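Local coordinates for dihydrofolate reductase (Enterococcus faecalis, PDB 4M7V), which probably catalyses the NADPH-dependent reduction of 7,8-dihydrofolate to tetrahydrofolate, a key step in the folate metabolism that supplies glycine, purine and DNA-precursor synthesis, at residues A[118-123]-A[164-169]. Residues are numbered along the deposited sequence; the frame is centred on the assembly and turned at random.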
loop_
_atom_site.group_PDB
_atom_site.type_symbol
_atom_site.label_atom_id
_atom_site.label_comp_id
_atom_site.label_asym_id
_atom_site.label_seq_id
_atom_site.Cartn_x
_atom_site.Cartn_y
_atom_site.Cartn_z
ATOM N N CYS A 118 -7.955 -6.541 -6.406
ATOM C CA CYS A 118 -6.894 -5.776 -7.073
ATOM C C CYS A 118 -6.447 -6.384 -8.397
ATOM O O CYS A 118 -6.611 -7.576 -8.630
ATOM C CB CYS A 118 -5.686 -5.632 -6.150
ATOM S SG CYS A 118 -5.929 -4.467 -4.778
ATOM N N ASP A 119 -5.872 -5.558 -9.261
ATOM C CA ASP A 119 -5.388 -6.027 -10.549
ATOM C C ASP A 119 -3.879 -6.102 -10.591
ATOM O O ASP A 119 -3.317 -6.830 -11.399
ATOM C CB ASP A 119 -5.864 -5.116 -11.669
ATOM C CG ASP A 119 -7.352 -5.069 -11.765
ATOM O OD1 ASP A 119 -7.965 -6.157 -11.853
ATOM O OD2 ASP A 119 -7.905 -3.949 -11.708
ATOM N N VAL A 120 -3.223 -5.320 -9.742
ATOM C CA VAL A 120 -1.777 -5.252 -9.734
ATOM C C VAL A 120 -1.298 -5.244 -8.294
ATOM O O VAL A 120 -1.956 -4.654 -7.424
ATOM C CB VAL A 120 -1.256 -3.993 -10.462
ATOM C CG1 VAL A 120 0.263 -3.957 -10.451
ATOM C CG2 VAL A 120 -1.781 -3.932 -11.895
ATOM N N LEU A 121 -0.180 -5.931 -8.038
ATOM C CA LEU A 121 0.531 -5.826 -6.766
ATOM C C LEU A 121 1.904 -5.204 -6.985
ATOM O O LEU A 121 2.675 -5.660 -7.847
ATOM C CB LEU A 121 0.687 -7.191 -6.107
ATOM C CG LEU A 121 -0.598 -7.970 -5.826
ATOM C CD1 LEU A 121 -0.303 -9.233 -5.022
ATOM C CD2 LEU A 121 -1.613 -7.092 -5.099
ATOM N N TYR A 122 2.199 -4.156 -6.215
ATOM C CA TYR A 122 3.554 -3.633 -6.124
ATOM C C TYR A 122 4.119 -3.882 -4.738
ATOM O O TYR A 122 3.561 -3.418 -3.741
ATOM C CB TYR A 122 3.615 -2.141 -6.399
ATOM C CG TYR A 122 2.958 -1.683 -7.667
ATOM C CD1 TYR A 122 1.779 -0.964 -7.624
ATOM C CD2 TYR A 122 3.533 -1.934 -8.903
ATOM C CE1 TYR A 122 1.175 -0.518 -8.777
ATOM C CE2 TYR A 122 2.940 -1.483 -10.063
ATOM C CZ TYR A 122 1.757 -0.776 -9.990
ATOM O OH TYR A 122 1.143 -0.325 -11.124
ATOM N N ARG A 123 5.249 -4.568 -4.679
ATOM C CA ARG A 123 5.872 -4.877 -3.410
ATOM C C ARG A 123 7.345 -4.504 -3.429
ATOM O O ARG A 123 8.060 -4.782 -4.410
ATOM C CB ARG A 123 5.700 -6.356 -3.103
ATOM C CG ARG A 123 6.588 -6.863 -1.998
ATOM C CD ARG A 123 6.223 -8.290 -1.624
ATOM N NE ARG A 123 6.943 -9.290 -2.409
ATOM C CZ ARG A 123 7.082 -10.557 -2.027
ATOM N NH1 ARG A 123 6.558 -10.955 -0.873
ATOM N NH2 ARG A 123 7.775 -11.413 -2.771
ATOM N N TYR A 164 12.068 -4.329 -6.205
ATOM C CA TYR A 164 10.712 -3.886 -6.505
ATOM C C TYR A 164 10.033 -4.886 -7.426
ATOM O O TYR A 164 10.464 -5.089 -8.563
ATOM C CB TYR A 164 10.710 -2.494 -7.148
ATOM C CG TYR A 164 11.523 -1.478 -6.384
ATOM C CD1 TYR A 164 11.015 -0.874 -5.245
ATOM C CD2 TYR A 164 12.807 -1.133 -6.795
ATOM C CE1 TYR A 164 11.762 0.051 -4.535
ATOM C CE2 TYR A 164 13.560 -0.213 -6.093
ATOM C CZ TYR A 164 13.031 0.372 -4.965
ATOM O OH TYR A 164 13.773 1.277 -4.256
ATOM N N GLU A 165 8.958 -5.485 -6.939
ATOM C CA GLU A 165 8.257 -6.517 -7.669
ATOM C C GLU A 165 6.837 -6.095 -8.046
ATOM O O GLU A 165 6.140 -5.443 -7.259
ATOM C CB GLU A 165 8.217 -7.795 -6.839
ATOM C CG GLU A 165 9.563 -8.177 -6.305
ATOM C CD GLU A 165 9.498 -9.339 -5.365
ATOM O OE1 GLU A 165 10.554 -9.979 -5.140
ATOM O OE2 GLU A 165 8.400 -9.627 -4.841
ATOM N N THR A 166 6.428 -6.492 -9.253
ATOM C CA THR A 166 5.095 -6.245 -9.788
ATOM C C THR A 166 4.430 -7.558 -10.164
ATOM O O THR A 166 5.012 -8.370 -10.884
ATOM C CB THR A 166 5.148 -5.332 -11.024
ATOM O OG1 THR A 166 5.888 -4.146 -10.705
ATOM C CG2 THR A 166 3.755 -4.954 -11.466
ATOM N N TYR A 167 3.220 -7.777 -9.655
ATOM C CA TYR A 167 2.427 -8.956 -10.007
ATOM C C TYR A 167 1.142 -8.513 -10.717
ATOM O O TYR A 167 0.572 -7.463 -10.382
ATOM C CB TYR A 167 2.077 -9.805 -8.773
ATOM C CG TYR A 167 3.262 -10.261 -7.929
ATOM C CD1 TYR A 167 3.998 -9.349 -7.173
ATOM C CD2 TYR A 167 3.627 -11.601 -7.869
ATOM C CE1 TYR A 167 5.066 -9.754 -6.408
ATOM C CE2 TYR A 167 4.702 -12.021 -7.094
ATOM C CZ TYR A 167 5.412 -11.093 -6.368
ATOM O OH TYR A 167 6.475 -11.479 -5.606
ATOM N N HIS A 168 0.743 -9.293 -11.726
ATOM C CA HIS A 168 -0.552 -9.189 -12.388
ATOM C C HIS A 168 -1.304 -10.478 -12.093
ATOM O O HIS A 168 -0.736 -11.398 -11.505
ATOM C CB HIS A 168 -0.400 -8.985 -13.887
ATOM C CG HIS A 168 0.270 -7.704 -14.274
ATOM N ND1 HIS A 168 0.450 -6.651 -13.393
ATOM C CD2 HIS A 168 0.793 -7.284 -15.451
ATOM C CE1 HIS A 168 1.054 -5.654 -14.011
ATOM N NE2 HIS A 168 1.278 -6.013 -15.265
ATOM N N ARG A 169 -2.574 -10.559 -12.484
ATOM C CA ARG A 169 -3.360 -11.770 -12.206
ATOM C C ARG A 169 -3.318 -12.820 -13.318
ATOM O O ARG A 169 -3.129 -12.504 -14.494
ATOM C CB ARG A 169 -4.830 -11.412 -11.929
ATOM C CG ARG A 169 -5.035 -10.556 -10.696
ATOM C CD ARG A 169 -6.495 -10.414 -10.355
ATOM N NE ARG A 169 -7.023 -11.505 -9.538
ATOM C CZ ARG A 169 -7.382 -11.357 -8.268
ATOM N NH1 ARG A 169 -7.247 -10.168 -7.689
ATOM N NH2 ARG A 169 -7.880 -12.381 -7.576
#
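Arg123 grips the carboxylate of Glu165 side-on in a salt bridge: NE at 2.9 Å and NH2 at 2.8 Å both reach Glu165 OE2, which lies in the guanidinium plane. The two flat groups are turned 46° apart; NH2 takes the syn lone pair of OE2, and NE meets it from above the carboxylate plane. Tyr167 OH gives OE2 a third hydrogen bond (2.8 Å) from the opposite side of the carboxylate plane to NE. Three donors on one oxygen probably keep Glu165 ionised. Arg123 reaches this site with CG anti to its backbone N (chi1 165°) and a bend at chi3. On the same sheet face, Tyr167 CB packs against Leu121 CB at 4.0 Å.

On the other face Thr166 lies alongside Tyr122, its OG1 at the ring edge 3.7 Å from Tyr122 CD2, while its CG2 touches Val120 CG1. That valine methyl also sits over one face of the Tyr122 ring, toward the rim. In the backbone, Leu121–Tyr167 and Arg123–Glu165 are antiparallel hydrogen-bonded pairs, each closed by two bonds. At the far end Arg169 NH1 binds Cys118 O (2.8 Å) in the carbonyl plane.

The pairing joins strands 120-126 and 162-169 in the antiparallel part of the dihydrofolate reductase sheet, between strands 10-16 and 144-151, with Tyr122 and Tyr164 packing on helix 33-43.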